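Local coordinates for protein polyporopepsin (Irpex lacteus, PDB 1WKR) that cleaves peptide bonds as a pepsin-like aspartic endopeptidase of broad specificity with milk-clotting activity, here bound to the inhibitor pepstatin, at residues A1-V5 / G136-T140; L30-G34 / V211-T215; L105-V110 / S124-D130; T140-S146 / E159-T165; T165-Y170 / F316-Y320. The contacts are given in a common frame with arbitrary orientation. Numbering follows the deposited sequence.

Interaction 1: A1-V5 / G136-T140; sequences AAGSV and GTIPT
A small surface contact joins the N-terminus to the loop between helix 128-134 and strand 142-146. Gly136 leaves that helix with positive phi (93°), completing a Schellman motif; after a helical Thr137 (-77/-46), Ile138 is extended (-107/149) and leads into Pro139. Ala1 and Ala2 are extended and lead into strand 3-9; the closest CA atoms are those of Ala2 and Ile138, 4.8 Å apart. One hydrogen bond crosses, from Ala1 N to Thr137 O at 2.8 Å. Packing is light: Ala1 O lies 3.8 Å from Ile138 CG2, Ala2 N 3.6 Å from Pro139 CD, and Ala2 CB 4.2 Å from Pro139 CD. Ile138 (chi1 p, chi2 t) sends its far end away, onto Leu132 and Phe133 of the helix. From Gly3 onward the chain pairs with strand 155-162 in the sheet beneath the two lobes of the pepsin fold, Gly3 bonding to Phe162. The one direct hydrogen bond thus uses the charged chain end as donor.

Interaction 2: L30-G34 / V211-T215; sequences LVDTG and VDTGT
Two Asp-Thr-Gly loops face each other near the molecule's centre, their end-to-end directions 146° apart, with CA of Asp32 4.5 Å from CA of Gly214 and CA of Gly34 4.9 Å from CA of Asp212. Segment 30-34 leaves strand 25-32 at Asp32; Asp212 to Thr215 form a type I turn. Thr33 and Thr213, both chi1 p, reach across: Thr213 OG1 donates to Val31 O (2.7 Å) and accepts from Thr33 N (2.9 Å), while Thr33 OG1 donates to Val211 O (3.1 Å) and accepts from Thr213 N (3.0 Å). This reciprocal network is the "fireman's grip" of pepsin-like proteases, joining the two lobes beneath the catalytic aspartates. Asp32 and Asp212, both chi1 t, are those active-site residues. Their OD1 atoms lie 2.9 Å apart, and each accepts a backbone N in an Asx turn: Gly34 N to Asp32 OD1, 2.9 Å, and Gly214 N to Asp212 OD1, 2.8 Å. Asp32 OD2 is bonded to Ser35 and Asp212 OD2 to Thr215 OG1 (2.9 Å); pepstatin supplies further bonds to Asp32 OD1 and Asp212 OD2. A CB on Gly34 or Gly214 would collide with the opposite carboxylate. One water lies 2.9 Å from Val31 O and 2.8 Å from Thr213 O, amid more acceptors than it has protons; another donates to Thr33 O (2.8 Å) and Val211 O (2.9 Å).

Interaction 3: L105-V110 / S124-D130; sequences LGVGPV and SIPTVTD
Strand 103-106 ends beside the active-site loop, and the following turn packs against the start of helix 128-134, in the N-terminal lobe of the pepsin fold. Leu105 (chi1 t, chi2 p) brings CD1 to 4.1 Å from Val128 CG2. Gly106 O lies 3.7 Å from Thr127 CB and accepts from a water (2.7 Å) that accepts from Val128 N (3.1 Å). Val107, chi1 m, sets CG1 3.7 Å from both Val128 CG2 and Thr129 OG1; its O is linked by water to Thr129 OG1 (2.9 and 2.8 Å). At Gly108 the backbone extends (psi 174°), with O 3.6 Å from Thr127 CG2 and joined through a third water to Thr127 OG1 (2.7 and 2.8 Å). Pro109 turns outward, touching Trp189. Val110, chi1 p, points toward the other segment, its CA 5.9 Å from CA of Pro126, the nearest such pair; its CG2 is 3.4 Å from Ile125 O, while its N donates (2.9 Å) to a fourth water, which lies 3.0 Å from Asp130 OD2. Thr127 is the N-cap in a capping box with Asp130: Asp130 N to Thr127 OG1, 3.2 Å, and Thr127 N to Asp130 OD2, 3.3 Å. No direct hydrogen bond crosses the segments, so polar pairing is carried by four ordered waters, beside a small apolar patch centred on Val128.

Interaction 4: T140-S146 / E159-T165; sequences TNLLAVS and ELTFGAT
Five backbone hydrogen bonds hold this antiparallel beta hairpin together, part of the sheet that runs beneath the two lobes of the pepsin fold. Ala144 and Thr161 form a hydrogen-bonded pair, Ala144 N to Thr161 O and Thr161 N to Ala144 O, each 2.9 Å; Ser146 and Glu159 do the same, Ser146 N to Glu159 O and Glu159 N to Ser146 O, again 2.9 Å. Gly163 N to Leu142 O, 2.9 Å, closes the series. Between these lie the non-hydrogen-bonded pairs Leu143-Phe162 and Val145-Leu160, with CA-CA distances of 4.6 and 4.8 Å. The strand axes approach to 4.8 Å at 163°. A water joins Thr161 OG1 (2.8 Å) to Ala144 O (3.0 Å, weak); Thr161 OG1 is also bonded to Ser4. Gly163 takes positive phi (96°), and beyond it the chain folds back so that Ala164 O lies 3.6 Å from Leu142 CD2 and 3.7 Å from Ala144 CB, while Thr165 CG2 is 4.3 Å from Ala144 CB. The strands continue the sheet on both flanks, Leu143 bonding to Tyr320 and Leu160 to Val5. On the face bearing Leu143, Val145, Leu160 and Phe162, Leu143 (chi1 t, chi2 p) sets CD1 3.9 Å from Leu160 CB and over the Phe162 ring (chi1 m), a CH-pi contact 3.9 Å from its centroid and 13° off the normal.

Interaction 5: T165-Y170 / F316-Y320; sequences TDSSKY and FYSVY
Tyr317, on strand 316-321 of the sheet beneath the two lobes, is the centre of a partly buried contact with the loop between strands 155-162 and 175-178. Its CA-to-CB bond points toward the loop (chi1 t, chi2 64°), and the residue accounts for 122 of the 257 Å² buried. The hydroxyl accepts from Asp166 N, OH to N 3.0 Å, and lies 3.6 Å from Thr165 CA. Lys169 CB reaches CE1 of Tyr317 at 3.6 Å, and Tyr170 CD2 reaches its CD2 at 3.6 Å. The rings of Tyr170 (chi1 p, chi2 90°) and Tyr317 are nearly parallel, planes at 20°, but slid so far that they barely overlap, with centroids 5.4 Å apart. The loop holds an Asx turn, Asp166 OD1 accepting from Ser168 N (3.0 Å); Ser168 OG adds a bond to the same atom (2.7 Å), Lys169 N bonds to Asp166 O (3.0 Å), and the CA-to-CB bonds of Thr165 and Tyr170 both point toward the strand. CA of Tyr170 is 5.9 Å from CA of Tyr317, and CA of Thr165 7.5 Å from CA of Val319. Thr165 CG2 (chi1 p) packs on Val319 CG2 at 3.9 Å.

Overall arrangement
The active site lies in interaction 2, and the other four contacts spread outward through the N-terminal lobe and the underlying sheet. Interaction 3, its centre about 12 Å from that of interaction 2, is joined to it directly: Asp32 O accepts from Val107 N (3.0 Å). Beneath, Tyr320 of interaction 5 packs its OH 3.4 Å from Val211 CG1, and Thr213 CG2 lies 4.2 Å from Val145 CG1 of interaction 4. Strand order 3-9, 155-162, 142-146, 316-321 connects interactions 1, 4 and 5, through Gly3 O to Phe162 N (2.9 Å) and Leu143 O to Tyr320 N (2.8 Å). Interactions 3 and 4 meet where Asp130 OD1 bonds to Asn141 ND2 (3.2 Å).

Interaction 1: A1-V5 / G136-T140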
# COMPACT_ATOMS: atom_id res chain seq x y z
N ALA A 1 -24.23 5.64 -2.74
CA ALA A 1 -23.59 5.31 -4.10
C ALA A 1 -22.08 5.15 -3.84
O ALA A 1 -21.58 5.48 -2.80
CB ALA A 1 -23.88 6.54 -5.04
N ALA A 2 -21.41 4.69 -4.91
CA ALA A 2 -19.89 4.71 -4.84
C ALA A 2 -19.44 6.12 -4.62
O ALA A 2 -20.15 7.14 -4.89
CB ALA A 2 -19.31 4.17 -6.12
N GLY A 3 -18.24 6.27 -4.05
CA GLY A 3 -17.68 7.61 -3.84
C GLY A 3 -16.19 7.52 -3.77
O GLY A 3 -15.59 6.47 -3.42
N SER A 4 -15.56 8.63 -4.09
CA SER A 4 -14.06 8.75 -4.14
C SER A 4 -13.59 9.71 -3.12
O SER A 4 -14.32 10.63 -2.63
CB SER A 4 -13.59 9.09 -5.47
OG SER A 4 -13.85 8.10 -6.49
N VAL A 5 -12.29 9.65 -2.79
CA VAL A 5 -11.57 10.61 -1.96
C VAL A 5 -10.22 10.86 -2.56
O VAL A 5 -9.55 9.89 -2.99
CB VAL A 5 -11.50 10.23 -0.50
CG1 VAL A 5 -10.81 9.02 -0.31
CG2 VAL A 5 -10.92 11.23 0.34
N GLY A 136 -25.03 -0.39 3.21
CA GLY A 136 -25.83 -0.11 2.00
C GLY A 136 -25.34 1.03 1.25
O GLY A 136 -25.98 1.48 0.27
N THR A 137 -24.21 1.71 1.59
CA THR A 137 -23.77 2.94 0.95
C THR A 137 -23.10 2.63 -0.43
O THR A 137 -23.51 3.29 -1.48
CB THR A 137 -22.79 3.63 1.80
OG1 THR A 137 -23.46 3.91 3.06
CG2 THR A 137 -22.34 5.01 1.17
N ILE A 138 -22.25 1.67 -0.54
CA ILE A 138 -21.55 1.40 -1.83
C ILE A 138 -22.11 0.15 -2.44
O ILE A 138 -22.56 -0.76 -1.70
CB ILE A 138 -20.02 1.36 -1.62
CG1 ILE A 138 -19.59 0.19 -0.73
CG2 ILE A 138 -19.57 2.70 -1.10
CD1 ILE A 138 -18.05 0.07 -0.61
N PRO A 139 -22.14 0.01 -3.73
CA PRO A 139 -22.96 -1.04 -4.35
C PRO A 139 -22.27 -2.42 -4.39
O PRO A 139 -22.95 -3.44 -4.50
CB PRO A 139 -23.19 -0.54 -5.79
CG PRO A 139 -22.08 0.44 -6.06
CD PRO A 139 -21.75 1.07 -4.72
N THR A 140 -20.94 -2.47 -4.21
CA THR A 140 -20.22 -3.79 -4.10
C THR A 140 -19.03 -3.53 -3.19
O THR A 140 -18.66 -2.38 -2.93
CB THR A 140 -19.86 -4.31 -5.47
OG1 THR A 140 -19.43 -5.67 -5.35
CG2 THR A 140 -18.78 -3.47 -6.18

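Interaction 2: L30-G34 / V211-T215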
# COMPACT_ATOMS: atom_id res chain seq x y z
N LEU A 30 -2.70 7.20 6.74
CA LEU A 30 -1.89 6.50 5.73
C LEU A 30 -2.72 5.39 5.08
O LEU A 30 -3.29 4.55 5.77
CB LEU A 30 -0.67 5.96 6.45
CG LEU A 30 0.48 5.37 5.58
CD1 LEU A 30 1.81 5.48 6.32
CD2 LEU A 30 0.21 3.89 5.23
N VAL A 31 -2.77 5.40 3.77
CA VAL A 31 -3.56 4.40 3.02
C VAL A 31 -2.83 3.06 3.02
O VAL A 31 -1.77 2.92 2.38
CB VAL A 31 -3.81 4.84 1.59
CG1 VAL A 31 -4.53 3.75 0.78
CG2 VAL A 31 -4.59 6.16 1.56
N ASP A 32 -3.40 2.05 3.72
CA ASP A 32 -2.67 0.78 3.87
C ASP A 32 -3.53 -0.42 3.51
O ASP A 32 -4.38 -0.86 4.27
CB ASP A 32 -2.19 0.67 5.33
CG ASP A 32 -1.16 -0.37 5.54
OD1 ASP A 32 -0.61 -0.91 4.53
OD2 ASP A 32 -0.84 -0.73 6.71
N THR A 33 -3.27 -1.03 2.35
CA THR A 33 -3.86 -2.33 1.99
C THR A 33 -3.11 -3.47 2.63
O THR A 33 -3.58 -4.61 2.49
CB THR A 33 -3.98 -2.52 0.50
OG1 THR A 33 -2.65 -2.50 -0.10
CG2 THR A 33 -4.84 -1.42 -0.19
N GLY A 34 -2.01 -3.21 3.37
CA GLY A 34 -1.26 -4.26 4.06
C GLY A 34 -1.61 -4.43 5.52
O GLY A 34 -0.93 -5.20 6.20
N VAL A 211 0.12 -7.23 -2.39
CA VAL A 211 0.04 -5.88 -3.00
C VAL A 211 -0.29 -4.94 -1.89
O VAL A 211 -1.36 -5.06 -1.25
CB VAL A 211 -1.01 -5.88 -4.12
CG1 VAL A 211 -1.06 -4.48 -4.74
CG2 VAL A 211 -0.72 -6.94 -5.17
N ASP A 212 0.60 -4.00 -1.62
CA ASP A 212 0.53 -3.22 -0.37
C ASP A 212 0.85 -1.75 -0.66
O ASP A 212 2.00 -1.37 -0.83
CB ASP A 212 1.50 -3.81 0.65
CG ASP A 212 1.37 -3.14 1.96
OD1 ASP A 212 0.50 -2.28 2.18
OD2 ASP A 212 2.20 -3.47 2.92
N THR A 213 -0.18 -0.91 -0.59
CA THR A 213 -0.01 0.53 -0.71
C THR A 213 0.88 1.12 0.37
O THR A 213 1.41 2.21 0.17
CB THR A 213 -1.37 1.25 -0.68
OG1 THR A 213 -2.04 0.93 0.56
CG2 THR A 213 -2.30 0.85 -1.86
N GLY A 214 0.95 0.45 1.55
CA GLY A 214 1.68 0.94 2.73
C GLY A 214 3.05 0.36 2.86
O GLY A 214 3.68 0.46 3.95
N THR A 215 3.58 -0.28 1.81
CA THR A 215 5.04 -0.58 1.73
C THR A 215 5.58 0.33 0.63
O THR A 215 5.06 0.35 -0.48
CB THR A 215 5.29 -2.04 1.40
OG1 THR A 215 4.96 -2.84 2.55
CG2 THR A 215 6.74 -2.33 1.08
O HOH W 1 0.52 4.46 1.59
O HOH W 2 -2.02 -6.53 1.18

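Interaction 3: L105-V110 / S124-D130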
# COMPACT_ATOMS: atom_id res chain seq x y z
N LEU A 105 -5.37 4.26 7.63
CA LEU A 105 -6.67 3.83 7.08
C LEU A 105 -6.50 2.35 6.66
O LEU A 105 -5.77 2.08 5.70
CB LEU A 105 -7.10 4.68 5.92
CG LEU A 105 -8.52 4.35 5.39
CD1 LEU A 105 -9.56 4.88 6.35
CD2 LEU A 105 -8.74 4.88 4.02
N GLY A 106 -7.09 1.44 7.43
CA GLY A 106 -6.82 0.00 7.27
C GLY A 106 -7.78 -0.61 6.28
O GLY A 106 -8.97 -0.84 6.57
N VAL A 107 -7.28 -0.83 5.07
CA VAL A 107 -8.10 -1.35 3.93
C VAL A 107 -7.59 -2.71 3.44
O VAL A 107 -8.04 -3.20 2.40
CB VAL A 107 -8.26 -0.31 2.81
CG1 VAL A 107 -9.28 0.77 3.23
CG2 VAL A 107 -6.93 0.36 2.43
N GLY A 108 -6.76 -3.35 4.25
CA GLY A 108 -6.45 -4.78 4.11
C GLY A 108 -7.69 -5.60 4.40
O GLY A 108 -8.76 -5.09 4.82
N PRO A 109 -7.61 -6.91 4.21
CA PRO A 109 -8.76 -7.81 4.49
C PRO A 109 -8.99 -7.89 5.99
O PRO A 109 -8.08 -7.88 6.80
CB PRO A 109 -8.31 -9.16 3.92
CG PRO A 109 -7.20 -8.78 2.95
CD PRO A 109 -6.47 -7.66 3.63
N VAL A 110 -10.28 -8.03 6.35
CA VAL A 110 -10.64 -8.01 7.79
C VAL A 110 -9.96 -9.09 8.56
O VAL A 110 -9.76 -8.89 9.80
CB VAL A 110 -12.19 -8.09 7.95
CG1 VAL A 110 -12.77 -9.38 7.44
CG2 VAL A 110 -12.61 -7.78 9.40
N SER A 124 -13.00 -10.08 15.17
CA SER A 124 -12.61 -9.26 13.99
C SER A 124 -13.18 -7.87 14.10
O SER A 124 -14.13 -7.58 14.87
CB SER A 124 -13.17 -9.89 12.76
OG SER A 124 -14.55 -9.72 12.67
N ILE A 125 -12.61 -6.93 13.32
CA ILE A 125 -12.98 -5.50 13.32
C ILE A 125 -13.33 -5.15 11.89
O ILE A 125 -12.42 -4.81 11.07
CB ILE A 125 -11.87 -4.60 13.81
CG1 ILE A 125 -11.25 -5.09 15.13
CG2 ILE A 125 -12.41 -3.19 13.97
CD1 ILE A 125 -10.03 -4.30 15.50
N PRO A 126 -14.60 -5.19 11.47
CA PRO A 126 -15.02 -4.82 10.11
C PRO A 126 -14.33 -3.53 9.65
O PRO A 126 -14.28 -2.52 10.36
CB PRO A 126 -16.50 -4.69 10.19
CG PRO A 126 -16.91 -5.69 11.27
CD PRO A 126 -15.78 -5.62 12.33
N THR A 127 -13.82 -3.55 8.41
CA THR A 127 -13.05 -2.41 7.93
C THR A 127 -13.93 -1.35 7.39
O THR A 127 -15.17 -1.54 7.22
CB THR A 127 -12.10 -2.89 6.81
OG1 THR A 127 -12.91 -3.30 5.68
CG2 THR A 127 -11.22 -4.07 7.23
N VAL A 128 -13.36 -0.20 7.10
CA VAL A 128 -14.15 0.87 6.49
C VAL A 128 -14.83 0.40 5.25
O VAL A 128 -16.03 0.73 5.02
CB VAL A 128 -13.31 2.15 6.21
CG1 VAL A 128 -12.89 2.78 7.54
CG2 VAL A 128 -12.11 1.91 5.31
N THR A 129 -14.17 -0.40 4.39
CA THR A 129 -14.79 -0.85 3.15
C THR A 129 -15.96 -1.81 3.45
O THR A 129 -17.03 -1.69 2.87
CB THR A 129 -13.74 -1.59 2.29
OG1 THR A 129 -12.52 -0.82 2.33
CG2 THR A 129 -14.21 -1.71 0.86
N ASP A 130 -15.74 -2.76 4.38
CA ASP A 130 -16.79 -3.67 4.79
C ASP A 130 -18.02 -2.93 5.32
O ASP A 130 -19.13 -3.30 4.97
CB ASP A 130 -16.28 -4.59 5.93
CG ASP A 130 -15.31 -5.59 5.50
OD1 ASP A 130 -15.26 -5.98 4.33
OD2 ASP A 130 -14.55 -6.07 6.42
O HOH W 3 -10.64 -0.25 8.61
O HOH W 4 -10.77 -2.95 1.62
O HOH W 5 -11.26 -4.64 3.84
O HOH W 6 -12.40 -7.06 4.58

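Interaction 4: T140-S146 / E159-T165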
# COMPACT_ATOMS: atom_id res chain seq x y z
N THR A 140 -20.94 -2.47 -4.21
CA THR A 140 -20.22 -3.79 -4.10
C THR A 140 -19.03 -3.53 -3.19
O THR A 140 -18.66 -2.38 -2.93
CB THR A 140 -19.86 -4.31 -5.47
OG1 THR A 140 -19.43 -5.67 -5.35
CG2 THR A 140 -18.78 -3.47 -6.18
N ASN A 141 -18.53 -4.61 -2.61
CA ASN A 141 -17.52 -4.48 -1.56
C ASN A 141 -16.16 -4.50 -2.17
O ASN A 141 -15.53 -5.54 -2.43
CB ASN A 141 -17.72 -5.60 -0.52
CG ASN A 141 -16.93 -5.36 0.74
OD1 ASN A 141 -16.05 -4.50 0.78
ND2 ASN A 141 -17.25 -6.13 1.80
N LEU A 142 -15.68 -3.28 -2.54
CA LEU A 142 -14.50 -3.09 -3.37
C LEU A 142 -13.91 -1.74 -3.08
O LEU A 142 -14.61 -0.77 -2.84
CB LEU A 142 -14.98 -3.25 -4.80
CG LEU A 142 -14.05 -2.96 -5.98
CD1 LEU A 142 -14.47 -3.80 -7.18
CD2 LEU A 142 -13.96 -1.45 -6.26
N LEU A 143 -12.57 -1.67 -3.24
CA LEU A 143 -11.81 -0.43 -3.20
C LEU A 143 -10.91 -0.42 -4.41
O LEU A 143 -10.24 -1.40 -4.66
CB LEU A 143 -10.94 -0.39 -1.89
CG LEU A 143 -9.88 0.72 -1.90
CD1 LEU A 143 -10.46 2.12 -1.90
CD2 LEU A 143 -8.99 0.54 -0.66
N ALA A 144 -10.81 0.69 -5.13
CA ALA A 144 -9.88 0.84 -6.26
C ALA A 144 -9.00 2.01 -6.00
O ALA A 144 -9.45 3.11 -5.57
CB ALA A 144 -10.67 1.01 -7.54
N VAL A 145 -7.68 1.87 -6.23
CA VAL A 145 -6.68 2.86 -5.84
C VAL A 145 -5.91 3.31 -7.05
O VAL A 145 -5.31 2.51 -7.79
CB VAL A 145 -5.72 2.22 -4.81
CG1 VAL A 145 -4.58 3.19 -4.50
CG2 VAL A 145 -6.44 1.81 -3.57
N SER A 146 -5.84 4.65 -7.20
CA SER A 146 -4.99 5.33 -8.17
C SER A 146 -3.86 6.03 -7.48
O SER A 146 -4.10 6.98 -6.68
CB SER A 146 -5.81 6.30 -8.97
OG SER A 146 -4.98 7.11 -9.81
N GLU A 159 -6.15 8.77 -5.80
CA GLU A 159 -7.61 8.65 -5.54
C GLU A 159 -7.91 7.29 -4.98
O GLU A 159 -7.36 6.29 -5.43
CB GLU A 159 -8.42 8.88 -6.85
CG GLU A 159 -9.94 8.85 -6.63
CD GLU A 159 -10.62 9.02 -7.93
OE1 GLU A 159 -10.63 8.05 -8.76
OE2 GLU A 159 -11.24 10.06 -8.13
N LEU A 160 -8.79 7.25 -4.01
CA LEU A 160 -9.47 6.00 -3.56
C LEU A 160 -10.88 6.04 -4.03
O LEU A 160 -11.56 7.07 -3.82
CB LEU A 160 -9.44 5.85 -2.04
CG LEU A 160 -8.15 5.28 -1.47
CD1 LEU A 160 -6.88 5.83 -1.90
CD2 LEU A 160 -8.34 5.11 0.08
N THR A 161 -11.39 4.97 -4.60
CA THR A 161 -12.82 4.88 -4.98
C THR A 161 -13.38 3.66 -4.28
O THR A 161 -12.90 2.52 -4.45
CB THR A 161 -13.04 4.75 -6.48
OG1 THR A 161 -12.36 5.87 -7.15
CG2 THR A 161 -14.48 4.84 -6.84
N PHE A 162 -14.39 3.88 -3.48
CA PHE A 162 -15.09 2.80 -2.75
C PHE A 162 -16.35 2.41 -3.54
O PHE A 162 -17.23 3.26 -3.79
CB PHE A 162 -15.50 3.27 -1.36
CG PHE A 162 -14.29 3.49 -0.45
CD1 PHE A 162 -13.78 2.41 0.28
CD2 PHE A 162 -13.66 4.72 -0.36
CE1 PHE A 162 -12.70 2.59 1.15
CE2 PHE A 162 -12.52 4.84 0.47
CZ PHE A 162 -12.06 3.79 1.22
N GLY A 163 -16.41 1.16 -3.92
CA GLY A 163 -17.63 0.61 -4.53
C GLY A 163 -17.64 0.61 -6.05
O GLY A 163 -18.64 0.14 -6.62
N ALA A 164 -16.58 1.10 -6.70
CA ALA A 164 -16.52 1.16 -8.17
C ALA A 164 -15.07 1.41 -8.56
O ALA A 164 -14.24 1.78 -7.75
CB ALA A 164 -17.37 2.32 -8.67
N THR A 165 -14.80 1.25 -9.84
CA THR A 165 -13.57 1.67 -10.46
C THR A 165 -13.75 2.97 -11.17
O THR A 165 -14.95 3.40 -11.45
CB THR A 165 -13.02 0.63 -11.46
OG1 THR A 165 -14.04 0.41 -12.50
CG2 THR A 165 -12.78 -0.71 -10.84
O HOH W 7 -9.97 4.78 -8.04

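Interaction 5: T165-Y170 / F316-Y320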
# COMPACT_ATOMS: atom_id res chain seq x y z
N THR A 165 -14.80 1.25 -9.84
CA THR A 165 -13.57 1.67 -10.46
C THR A 165 -13.75 2.97 -11.17
O THR A 165 -14.95 3.40 -11.45
CB THR A 165 -13.02 0.63 -11.46
OG1 THR A 165 -14.04 0.41 -12.50
CG2 THR A 165 -12.78 -0.71 -10.84
N ASP A 166 -12.74 3.71 -11.47
CA ASP A 166 -12.72 5.01 -12.12
C ASP A 166 -11.87 4.88 -13.38
O ASP A 166 -10.67 4.82 -13.32
CB ASP A 166 -12.12 6.05 -11.21
CG ASP A 166 -12.07 7.48 -11.75
OD1 ASP A 166 -12.27 7.59 -12.98
OD2 ASP A 166 -11.75 8.41 -11.04
N SER A 167 -12.56 4.78 -14.54
CA SER A 167 -11.88 4.52 -15.81
C SER A 167 -11.00 5.67 -16.29
O SER A 167 -10.17 5.50 -17.17
CB SER A 167 -12.99 4.21 -17.01
OG SER A 167 -13.64 5.28 -17.26
N SER A 168 -11.10 6.81 -15.65
CA SER A 168 -10.20 7.91 -15.94
C SER A 168 -8.80 7.69 -15.36
O SER A 168 -7.88 8.41 -15.68
CB SER A 168 -10.75 9.29 -15.48
OG SER A 168 -10.59 9.43 -14.06
N LYS A 169 -8.66 6.64 -14.52
CA LYS A 169 -7.41 6.34 -13.82
C LYS A 169 -6.70 5.14 -14.39
O LYS A 169 -5.68 4.72 -13.80
CB LYS A 169 -7.67 6.16 -12.35
CG LYS A 169 -8.41 7.34 -11.69
CD LYS A 169 -7.61 8.62 -11.75
CE LYS A 169 -8.23 9.70 -10.91
NZ LYS A 169 -7.40 10.94 -10.88
N TYR A 170 -7.17 4.52 -15.46
CA TYR A 170 -6.43 3.43 -16.05
C TYR A 170 -6.60 3.39 -17.55
O TYR A 170 -7.58 3.94 -18.07
CB TYR A 170 -6.79 2.08 -15.40
CG TYR A 170 -8.17 1.52 -15.76
CD1 TYR A 170 -8.40 0.68 -16.85
CD2 TYR A 170 -9.27 1.82 -14.96
CE1 TYR A 170 -9.66 0.16 -17.13
CE2 TYR A 170 -10.53 1.26 -15.24
CZ TYR A 170 -10.67 0.46 -16.32
OH TYR A 170 -11.93 -0.10 -16.60
N PHE A 316 0.58 1.38 -11.84
CA PHE A 316 -0.53 0.48 -12.14
C PHE A 316 -1.70 0.81 -11.30
O PHE A 316 -1.58 0.98 -10.06
CB PHE A 316 -0.10 -0.98 -11.95
CG PHE A 316 1.06 -1.35 -12.87
CD1 PHE A 316 0.82 -1.60 -14.21
CD2 PHE A 316 2.36 -1.42 -12.40
CE1 PHE A 316 1.83 -1.87 -15.07
CE2 PHE A 316 3.39 -1.71 -13.29
CZ PHE A 316 3.12 -1.91 -14.60
N TYR A 317 -2.88 0.83 -11.88
CA TYR A 317 -4.15 0.99 -11.15
C TYR A 317 -4.48 -0.34 -10.46
O TYR A 317 -4.28 -1.40 -11.09
CB TYR A 317 -5.26 1.34 -12.14
CG TYR A 317 -6.58 1.72 -11.51
CD1 TYR A 317 -6.69 2.86 -10.71
CD2 TYR A 317 -7.74 1.00 -11.76
CE1 TYR A 317 -7.90 3.27 -10.17
CE2 TYR A 317 -8.97 1.44 -11.27
CZ TYR A 317 -9.03 2.54 -10.49
OH TYR A 317 -10.27 2.99 -9.99
N SER A 318 -4.97 -0.31 -9.24
CA SER A 318 -5.23 -1.59 -8.50
C SER A 318 -6.61 -1.60 -7.93
O SER A 318 -7.16 -0.61 -7.48
CB SER A 318 -4.14 -1.78 -7.44
OG SER A 318 -4.02 -0.69 -6.53
N VAL A 319 -7.19 -2.81 -7.96
CA VAL A 319 -8.57 -3.06 -7.53
C VAL A 319 -8.56 -4.17 -6.47
O VAL A 319 -8.12 -5.26 -6.73
CB VAL A 319 -9.48 -3.43 -8.70
CG1 VAL A 319 -10.92 -3.59 -8.19
CG2 VAL A 319 -9.39 -2.36 -9.83
N TYR A 320 -9.10 -3.84 -5.30
CA TYR A 320 -9.08 -4.71 -4.12
C TYR A 320 -10.55 -5.14 -3.93
O TYR A 320 -11.36 -4.40 -3.38
CB TYR A 320 -8.54 -3.98 -2.91
CG TYR A 320 -7.14 -3.43 -3.17
CD1 TYR A 320 -6.97 -2.21 -3.77
CD2 TYR A 320 -6.02 -4.19 -2.88
CE1 TYR A 320 -5.72 -1.73 -4.14
CE2 TYR A 320 -4.72 -3.69 -3.22
CZ TYR A 320 -4.64 -2.49 -3.84
OH TYR A 320 -3.36 -2.00 -4.20